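PDB 4F0C: glutathione transferase from Phanerochaete chrysosporium, which is a fungal glutathione transferase of the Ure2pA group, conjugating glutathione to its substrates, and binds oxidized glutathione disulfide. Local coordinates for the interface of chains A and B. Residues are numbered along the deposited sequence; one frame, centred on the assembly and turned at random. Chains: chain A/B, Glutathione transferase.

The three contacts follow one another along the two-fold interface of chains A and B, and helix 96-126 of both chains enters every one. Contacts 1 and 2 have centres of their C-alpha atoms about 7 Å apart and share A:Ala110 and B:Phe107. Contact 3 lies about 14 Å from contact 2 and about 17 Å from contact 1, with A:Pro115 common to contacts 2 and 3. The character changes along the way, from an apolar core at contact 1 through mixed stacking and hydrogen bonds at contact 2 to mostly polar bonding at contact 3. Such a dimer is usual for glutathione transferases.

Contact 1: the interface of chains A and B. Residues chain A 75, 79, 103, 106-107, 110; chain B 75-76, 79, 103, 106-107.
A:Phe107 and B:Phe107 meet from helical backbones, each on helix 96-126 and facing helices 74-85 and 96-126 of the other chain. Their rings stack across the two-fold, centroids 3.9 Å apart and planes 11° from parallel, offset so that each CZ lies toward the rim of the other ring. Away from this stack, the opposite face of A:Phe107 receives the methylene of B:Asp75, whose CB comes to 3.4 Å from ring atom CE1. The B:Asp75 carboxylate stands nearly upright to that ring, and its CG, anti to the carbonyl carbon (chi1 -73°), stays farther from the ring than CB. One branch of B:Leu79 reaches the rim on the same side as B:Asp75, CD1 lying 3.6 Å from A:Phe107 CE2. The same CD1 touches the methyl CG2 of A:Thr103, itself at the edge of the A:Phe107 ring. On the twin side, A:Ala110 CB meets the edge of B:Phe107, 3.5 Å from CD1. An alanine in place of A:Phe107 would probably open a gap between B:Asp75 and B:Leu79 and leave the B:Phe107 ring without its stacking mate. The stacked rings form an apolar core that joins the two subunits.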
loop_
_atom_site.group_PDB
_atom_site.type_symbol
_atom_site.label_atom_id
_atom_site.label_comp_id
_atom_site.label_asym_id
_atom_site.label_seq_id
_atom_site.Cartn_x
_atom_site.Cartn_y
_atom_site.Cartn_z
ATOM N N ASP A 75 6.591 1.502 -4.917
ATOM C CA ASP A 75 7.413 1.182 -3.750
ATOM C C ASP A 75 8.122 -0.167 -3.902
ATOM O O ASP A 75 9.200 -0.386 -3.312
ATOM C CB ASP A 75 6.598 1.198 -2.430
ATOM C CG ASP A 75 6.232 2.603 -1.987
ATOM O OD1 ASP A 75 6.628 3.610 -2.654
ATOM O OD2 ASP A 75 5.573 2.706 -0.939
ATOM N N LEU A 79 12.287 -0.901 -3.728
ATOM C CA LEU A 79 12.920 -2.055 -3.096
ATOM C C LEU A 79 13.801 -2.811 -4.069
ATOM O O LEU A 79 14.896 -3.232 -3.704
ATOM C CB LEU A 79 11.847 -2.980 -2.466
ATOM C CG LEU A 79 11.300 -2.368 -1.165
ATOM C CD1 LEU A 79 9.921 -2.965 -0.824
ATOM C CD2 LEU A 79 12.303 -2.601 0.019
ATOM N N THR A 103 10.470 -1.759 5.383
ATOM C CA THR A 103 9.330 -2.262 4.607
ATOM C C THR A 103 7.979 -1.849 5.207
ATOM O O THR A 103 7.048 -1.475 4.484
ATOM C CB THR A 103 9.444 -3.782 4.411
ATOM O OG1 THR A 103 10.571 -4.021 3.584
ATOM C CG2 THR A 103 8.217 -4.378 3.713
ATOM N N LEU A 106 7.391 1.664 4.246
ATOM C CA LEU A 106 6.993 1.697 2.825
ATOM C C LEU A 106 5.520 1.299 2.643
ATOM O O LEU A 106 4.782 1.922 1.861
ATOM C CB LEU A 106 7.895 0.802 1.951
ATOM C CG LEU A 106 9.321 1.338 1.807
ATOM C CD1 LEU A 106 10.283 0.237 1.273
ATOM C CD2 LEU A 106 9.289 2.533 0.852
ATOM N N PHE A 107 5.091 0.266 3.355
ATOM C CA PHE A 107 3.682 -0.127 3.290
ATOM C C PHE A 107 2.786 0.966 3.831
ATOM O O PHE A 107 1.676 1.176 3.312
ATOM C CB PHE A 107 3.403 -1.471 3.986
ATOM C CG PHE A 107 3.605 -2.661 3.053
ATOM C CD1 PHE A 107 2.605 -3.021 2.129
ATOM C CD2 PHE A 107 4.803 -3.363 3.049
ATOM C CE1 PHE A 107 2.808 -4.095 1.233
ATOM C CE2 PHE A 107 5.014 -4.439 2.170
ATOM C CZ PHE A 107 4.032 -4.800 1.254
ATOM N N ALA A 110 2.577 3.441 1.058
ATOM C CA ALA A 110 1.800 2.950 -0.094
ATOM C C ALA A 110 0.294 2.834 0.151
ATOM O O ALA A 110 -0.513 2.992 -0.791
ATOM C CB ALA A 110 2.354 1.596 -0.573
ATOM N N ASP B 75 0.393 -6.084 5.719
ATOM C CA ASP B 75 1.186 -6.824 4.737
ATOM C C ASP B 75 2.661 -6.908 5.139
ATOM O O ASP B 75 3.369 -7.861 4.755
ATOM C CB ASP B 75 1.067 -6.227 3.309
ATOM C CG ASP B 75 -0.281 -6.507 2.670
ATOM O OD1 ASP B 75 -1.150 -7.205 3.282
ATOM O OD2 ASP B 75 -0.462 -6.060 1.525
ATOM N N ALA B 76 3.143 -5.911 5.880
ATOM C CA ALA B 76 4.503 -6.044 6.433
ATOM C C ALA B 76 4.566 -7.140 7.491
ATOM O O ALA B 76 5.568 -7.855 7.598
ATOM C CB ALA B 76 4.993 -4.722 7.011
ATOM N N LEU B 79 4.960 -10.416 5.708
ATOM C CA LEU B 79 6.354 -10.592 5.308
ATOM C C LEU B 79 7.226 -10.986 6.482
ATOM O O LEU B 79 8.089 -11.849 6.342
ATOM C CB LEU B 79 6.881 -9.309 4.616
ATOM C CG LEU B 79 6.321 -9.194 3.188
ATOM C CD1 LEU B 79 6.387 -7.736 2.695
ATOM C CD2 LEU B 79 7.108 -10.136 2.209
ATOM N N THR B 103 6.489 -9.369 -3.437
ATOM C CA THR B 103 6.384 -8.049 -2.803
ATOM C C THR B 103 5.583 -7.050 -3.650
ATOM O O THR B 103 4.769 -6.279 -3.128
ATOM C CB THR B 103 7.777 -7.518 -2.434
ATOM O OG1 THR B 103 8.298 -8.360 -1.418
ATOM C CG2 THR B 103 7.736 -6.090 -1.882
ATOM N N LEU B 106 2.010 -7.833 -3.167
ATOM C CA LEU B 106 1.601 -7.336 -1.839
ATOM C C LEU B 106 1.366 -5.818 -1.853
ATOM O O LEU B 106 0.391 -5.317 -1.267
ATOM C CB LEU B 106 2.623 -7.704 -0.743
ATOM C CG LEU B 106 2.662 -9.201 -0.431
ATOM C CD1 LEU B 106 3.949 -9.575 0.360
ATOM C CD2 LEU B 106 1.412 -9.555 0.377
ATOM N N PHE B 107 2.253 -5.085 -2.512
ATOM C CA PHE B 107 2.057 -3.639 -2.631
ATOM C C PHE B 107 0.804 -3.322 -3.419
ATOM O O PHE B 107 0.104 -2.343 -3.108
ATOM C CB PHE B 107 3.282 -2.915 -3.219
ATOM C CG PHE B 107 4.293 -2.522 -2.147
ATOM C CD1 PHE B 107 4.089 -1.371 -1.361
ATOM C CD2 PHE B 107 5.392 -3.327 -1.878
ATOM C CE1 PHE B 107 5.001 -1.028 -0.337
ATOM C CE2 PHE B 107 6.312 -2.993 -0.870
ATOM C CZ PHE B 107 6.116 -1.859 -0.089
#

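Contact 2: the interface of chains A and B. Residues chain A 72-73, 110-111, 115; chain B 104, 107-108, 111.
In the glutathione transferase fold, the end of strand 69-72 and the turn into helix 74-85 of the thioredoxin-like N-terminal domain face helix 96-126 of the other subunit. A:Trp72 and B:Gln104 meet flat to flat: the side-chain amide lies over one face of the indole, planes 22° apart, with B:Gln104 CD 3.4 Å from A:Trp72 CE2. B:Gln104 reaches there with CG anti to its backbone N (chi1 172°) and the chain extended beyond. Its carbonyl OE1 also accepts a nearly straight hydrogen bond from A:Trp72 N at 3.0 Å, which fixes the turn of the amide over the ring. The benzo edge of the indole abuts the base of B:Phe108, A:Trp72 CZ3 lying 3.7 Å from B:Phe108 CB. A:Glu73, the loop residue after the strand, bends at chi2 (-59°), laying its CG beside B:Phe107 CB and bringing its carboxylate to B:Ser111. The hydroxyl OG of B:Ser111 donates to A:Glu73 OE1 at 2.9 Å, approaching from above the carboxylate plane. OG also lies 2.7 Å from the backbone O of B:Phe107, so its one hydrogen must be shared or alternate between these two acceptors. Water 1 lies 2.7 Å from A:Glu73 OE2 and 2.9 Å from B:Ser111 OG, linking the two.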
loop_
_atom_site.group_PDB
_atom_site.type_symbol
_atom_site.label_atom_id
_atom_site.label_comp_id
_atom_site.label_asym_id
_atom_site.label_seq_id
_atom_site.Cartn_x
_atom_site.Cartn_y
_atom_site.Cartn_z
ATOM N N TRP A 72 6.552 -3.357 -11.218
ATOM C CA TRP A 72 5.630 -2.231 -11.079
ATOM C C TRP A 72 5.215 -2.107 -9.597
ATOM O O TRP A 72 5.684 -2.894 -8.777
ATOM C CB TRP A 72 4.451 -2.363 -12.065
ATOM C CG TRP A 72 3.722 -3.755 -12.052
ATOM C CD1 TRP A 72 4.025 -4.883 -12.822
ATOM C CD2 TRP A 72 2.572 -4.116 -11.255
ATOM N NE1 TRP A 72 3.121 -5.914 -12.522
ATOM C CE2 TRP A 72 2.235 -5.465 -11.569
ATOM C CE3 TRP A 72 1.782 -3.418 -10.322
ATOM C CZ2 TRP A 72 1.150 -6.131 -10.972
ATOM C CZ3 TRP A 72 0.699 -4.085 -9.723
ATOM C CH2 TRP A 72 0.399 -5.436 -10.053
ATOM N N GLU A 73 4.343 -1.143 -9.283
ATOM C CA GLU A 73 4.164 -0.599 -7.927
ATOM C C GLU A 73 5.403 0.209 -7.570
ATOM O O GLU A 73 6.489 -0.351 -7.362
ATOM C CB GLU A 73 3.861 -1.656 -6.847
ATOM C CG GLU A 73 2.417 -2.197 -6.890
ATOM C CD GLU A 73 1.365 -1.096 -6.704
ATOM O OE1 GLU A 73 1.528 -0.228 -5.827
ATOM O OE2 GLU A 73 0.364 -1.093 -7.463
ATOM N N ALA A 110 2.577 3.441 1.058
ATOM C CA ALA A 110 1.800 2.950 -0.094
ATOM C C ALA A 110 0.294 2.834 0.151
ATOM O O ALA A 110 -0.513 2.992 -0.791
ATOM C CB ALA A 110 2.354 1.596 -0.573
ATOM N N SER A 111 -0.087 2.531 1.389
ATOM C CA SER A 111 -1.493 2.247 1.700
ATOM C C SER A 111 -2.145 3.431 2.421
ATOM O O SER A 111 -3.357 3.617 2.384
ATOM C CB SER A 111 -1.613 0.963 2.561
ATOM O OG SER A 111 -0.979 1.116 3.832
ATOM N N PRO A 115 -2.873 6.606 -1.398
ATOM C CA PRO A 115 -4.269 6.430 -1.794
ATOM C C PRO A 115 -5.161 7.533 -1.218
ATOM O O PRO A 115 -5.999 8.041 -1.952
ATOM C CB PRO A 115 -4.633 5.050 -1.207
ATOM C CG PRO A 115 -3.300 4.294 -1.196
ATOM C CD PRO A 115 -2.351 5.410 -0.700
ATOM N N GLN B 104 5.823 -7.062 -4.953
ATOM C CA GLN B 104 5.042 -6.239 -5.875
ATOM C C GLN B 104 3.532 -6.508 -5.723
ATOM O O GLN B 104 2.746 -5.585 -5.609
ATOM C CB GLN B 104 5.463 -6.573 -7.299
ATOM C CG GLN B 104 4.606 -5.935 -8.424
ATOM C CD GLN B 104 4.882 -6.619 -9.740
ATOM O OE1 GLN B 104 5.765 -6.199 -10.495
ATOM N NE2 GLN B 104 4.147 -7.742 -10.007
ATOM N N PHE B 107 2.253 -5.085 -2.512
ATOM C CA PHE B 107 2.057 -3.639 -2.631
ATOM C C PHE B 107 0.804 -3.322 -3.419
ATOM O O PHE B 107 0.104 -2.343 -3.108
ATOM C CB PHE B 107 3.282 -2.915 -3.219
ATOM C CG PHE B 107 4.293 -2.522 -2.147
ATOM C CD1 PHE B 107 4.089 -1.371 -1.361
ATOM C CD2 PHE B 107 5.392 -3.327 -1.878
ATOM C CE1 PHE B 107 5.001 -1.028 -0.337
ATOM C CE2 PHE B 107 6.312 -2.993 -0.870
ATOM C CZ PHE B 107 6.116 -1.859 -0.089
ATOM N N PHE B 108 0.513 -4.136 -4.428
ATOM C CA PHE B 108 -0.738 -3.926 -5.176
ATOM C C PHE B 108 -1.953 -4.162 -4.263
ATOM O O PHE B 108 -2.913 -3.384 -4.259
ATOM C CB PHE B 108 -0.804 -4.786 -6.452
ATOM C CG PHE B 108 -2.142 -4.681 -7.180
ATOM C CD1 PHE B 108 -2.680 -3.447 -7.481
ATOM C CD2 PHE B 108 -2.854 -5.818 -7.532
ATOM C CE1 PHE B 108 -3.942 -3.325 -8.157
ATOM C CE2 PHE B 108 -4.098 -5.717 -8.211
ATOM C CZ PHE B 108 -4.637 -4.460 -8.518
ATOM N N SER B 111 -2.114 -1.088 -1.642
ATOM C CA SER B 111 -2.348 0.273 -2.141
ATOM C C SER B 111 -3.561 0.312 -3.076
ATOM O O SER B 111 -4.202 1.343 -3.252
ATOM C CB SER B 111 -1.090 0.810 -2.872
ATOM O OG SER B 111 -0.783 0.040 -4.034
HETATM O O HOH W 1 -1.964 -0.009 -6.674
#

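Contact 3: the interface of chains A and B. Residues chain A 115-116, 139-140; chain B 57, 115, 119.
B:Gln119 OE1, a side-chain amide oxygen, is gripped by two donors of chain A. A:Arg139 NH2 lies 2.8 Å from B:Gln119 OE1 in an almost straight bond (175° at H), in the carbonyl plane on a lone pair, with guanidinium and amide nearly coplanar. The phenol OH of A:Tyr140 donates to B:Gln119 OE1 at 2.8 Å, tilted from the carbonyl plane, while the oxygen sits at the edge of the tyrosine ring. A:Arg139 and A:Tyr140 support one another: arginine CG lies over the centre of the ring face, and NE makes a weak hydrogen bond to the phenol. The positive guanidinium would be expected to polarise the amide carbonyl. B:Gln119 bends at chi2 (-38°), which folds its amide back so that NE2 donates to the backbone O of B:Pro115 at 2.9 Å on its own helix. OE1 accepting and NE2 donating are consistent with the modelled amide orientation, and a flipped amide would lose these bonds. A:Tyr116 comes across the amide with its ring plane steeply turned, and its OH meets the guanidinium of B:Arg57 tip to tip through weak bonds. Nearer the two-fold, the proline rings touch, A:Pro115 CB lying 3.5 Å from B:Pro115 CB. Water 2, in the plane of the A:Tyr116 ring, bridges its OH at 2.8 Å to B:Gln119 NE2 at 3.0 Å.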
loop_
_atom_site.group_PDB
_atom_site.type_symbol
_atom_site.label_atom_id
_atom_site.label_comp_id
_atom_site.label_asym_id
_atom_site.label_seq_id
_atom_site.Cartn_x
_atom_site.Cartn_y
_atom_site.Cartn_z
ATOM N N PRO A 115 -2.873 6.606 -1.398
ATOM C CA PRO A 115 -4.269 6.430 -1.794
ATOM C C PRO A 115 -5.161 7.533 -1.218
ATOM O O PRO A 115 -5.999 8.041 -1.952
ATOM C CB PRO A 115 -4.633 5.050 -1.207
ATOM C CG PRO A 115 -3.300 4.294 -1.196
ATOM C CD PRO A 115 -2.351 5.410 -0.700
ATOM N N TYR A 116 -4.924 7.951 0.020
ATOM C CA TYR A 116 -5.773 8.956 0.645
ATOM C C TYR A 116 -5.424 10.348 0.118
ATOM O O TYR A 116 -6.305 11.155 -0.143
ATOM C CB TYR A 116 -5.592 8.923 2.175
ATOM C CG TYR A 116 -6.211 7.671 2.762
ATOM C CD1 TYR A 116 -7.567 7.622 3.085
ATOM C CD2 TYR A 116 -5.450 6.518 2.953
ATOM C CE1 TYR A 116 -8.153 6.446 3.633
ATOM C CE2 TYR A 116 -6.025 5.337 3.476
ATOM C CZ TYR A 116 -7.371 5.308 3.812
ATOM O OH TYR A 116 -7.933 4.139 4.329
ATOM N N ARG A 139 -12.891 15.311 3.655
ATOM C CA ARG A 139 -12.609 14.056 4.348
ATOM C C ARG A 139 -11.153 13.640 4.142
ATOM O O ARG A 139 -10.471 13.201 5.082
ATOM C CB ARG A 139 -13.574 12.947 3.857
ATOM C CG ARG A 139 -13.016 11.497 3.975
ATOM C CD ARG A 139 -14.105 10.429 3.627
ATOM N NE ARG A 139 -13.560 9.071 3.570
ATOM C CZ ARG A 139 -13.327 8.289 4.628
ATOM N NH1 ARG A 139 -13.604 8.704 5.853
ATOM N NH2 ARG A 139 -12.804 7.076 4.464
ATOM N N TYR A 140 -10.667 13.780 2.914
ATOM C CA TYR A 140 -9.297 13.361 2.594
ATOM C C TYR A 140 -8.253 14.410 2.969
ATOM O O TYR A 140 -7.129 14.062 3.295
ATOM C CB TYR A 140 -9.212 12.935 1.124
ATOM C CG TYR A 140 -10.166 11.793 0.894
ATOM C CD1 TYR A 140 -9.875 10.528 1.394
ATOM C CD2 TYR A 140 -11.394 11.987 0.251
ATOM C CE1 TYR A 140 -10.760 9.471 1.229
ATOM C CE2 TYR A 140 -12.279 10.940 0.088
ATOM C CZ TYR A 140 -11.955 9.681 0.588
ATOM O OH TYR A 140 -12.822 8.619 0.436
ATOM N N ARG B 57 -3.721 2.339 13.898
ATOM C CA ARG B 57 -4.652 1.466 13.167
ATOM C C ARG B 57 -4.245 0.014 13.394
ATOM O O ARG B 57 -3.080 -0.280 13.648
ATOM C CB ARG B 57 -4.663 1.800 11.664
ATOM C CG ARG B 57 -5.139 3.224 11.364
ATOM C CD ARG B 57 -5.249 3.443 9.827
ATOM N NE ARG B 57 -6.619 3.300 9.317
ATOM C CZ ARG B 57 -6.958 3.313 8.023
ATOM N NH1 ARG B 57 -6.022 3.402 7.091
ATOM N NH2 ARG B 57 -8.231 3.194 7.660
ATOM N N PRO B 115 -7.334 0.091 0.226
ATOM C CA PRO B 115 -7.775 1.473 0.411
ATOM C C PRO B 115 -9.030 1.779 -0.411
ATOM O O PRO B 115 -9.931 2.411 0.124
ATOM C CB PRO B 115 -6.568 2.299 -0.079
ATOM C CG PRO B 115 -5.365 1.391 0.202
ATOM C CD PRO B 115 -5.935 0.026 -0.251
ATOM N N GLN B 119 -12.953 2.427 0.829
ATOM C CA GLN B 119 -13.767 3.635 0.623
ATOM C C GLN B 119 -15.178 3.208 0.232
ATOM O O GLN B 119 -16.140 3.816 0.689
ATOM C CB GLN B 119 -13.195 4.565 -0.449
ATOM C CG GLN B 119 -11.784 5.057 -0.162
ATOM C CD GLN B 119 -11.588 5.351 1.293
ATOM O OE1 GLN B 119 -12.165 6.303 1.838
ATOM N NE2 GLN B 119 -10.753 4.533 1.950
HETATM O O HOH W 2 -10.655 3.963 4.935
#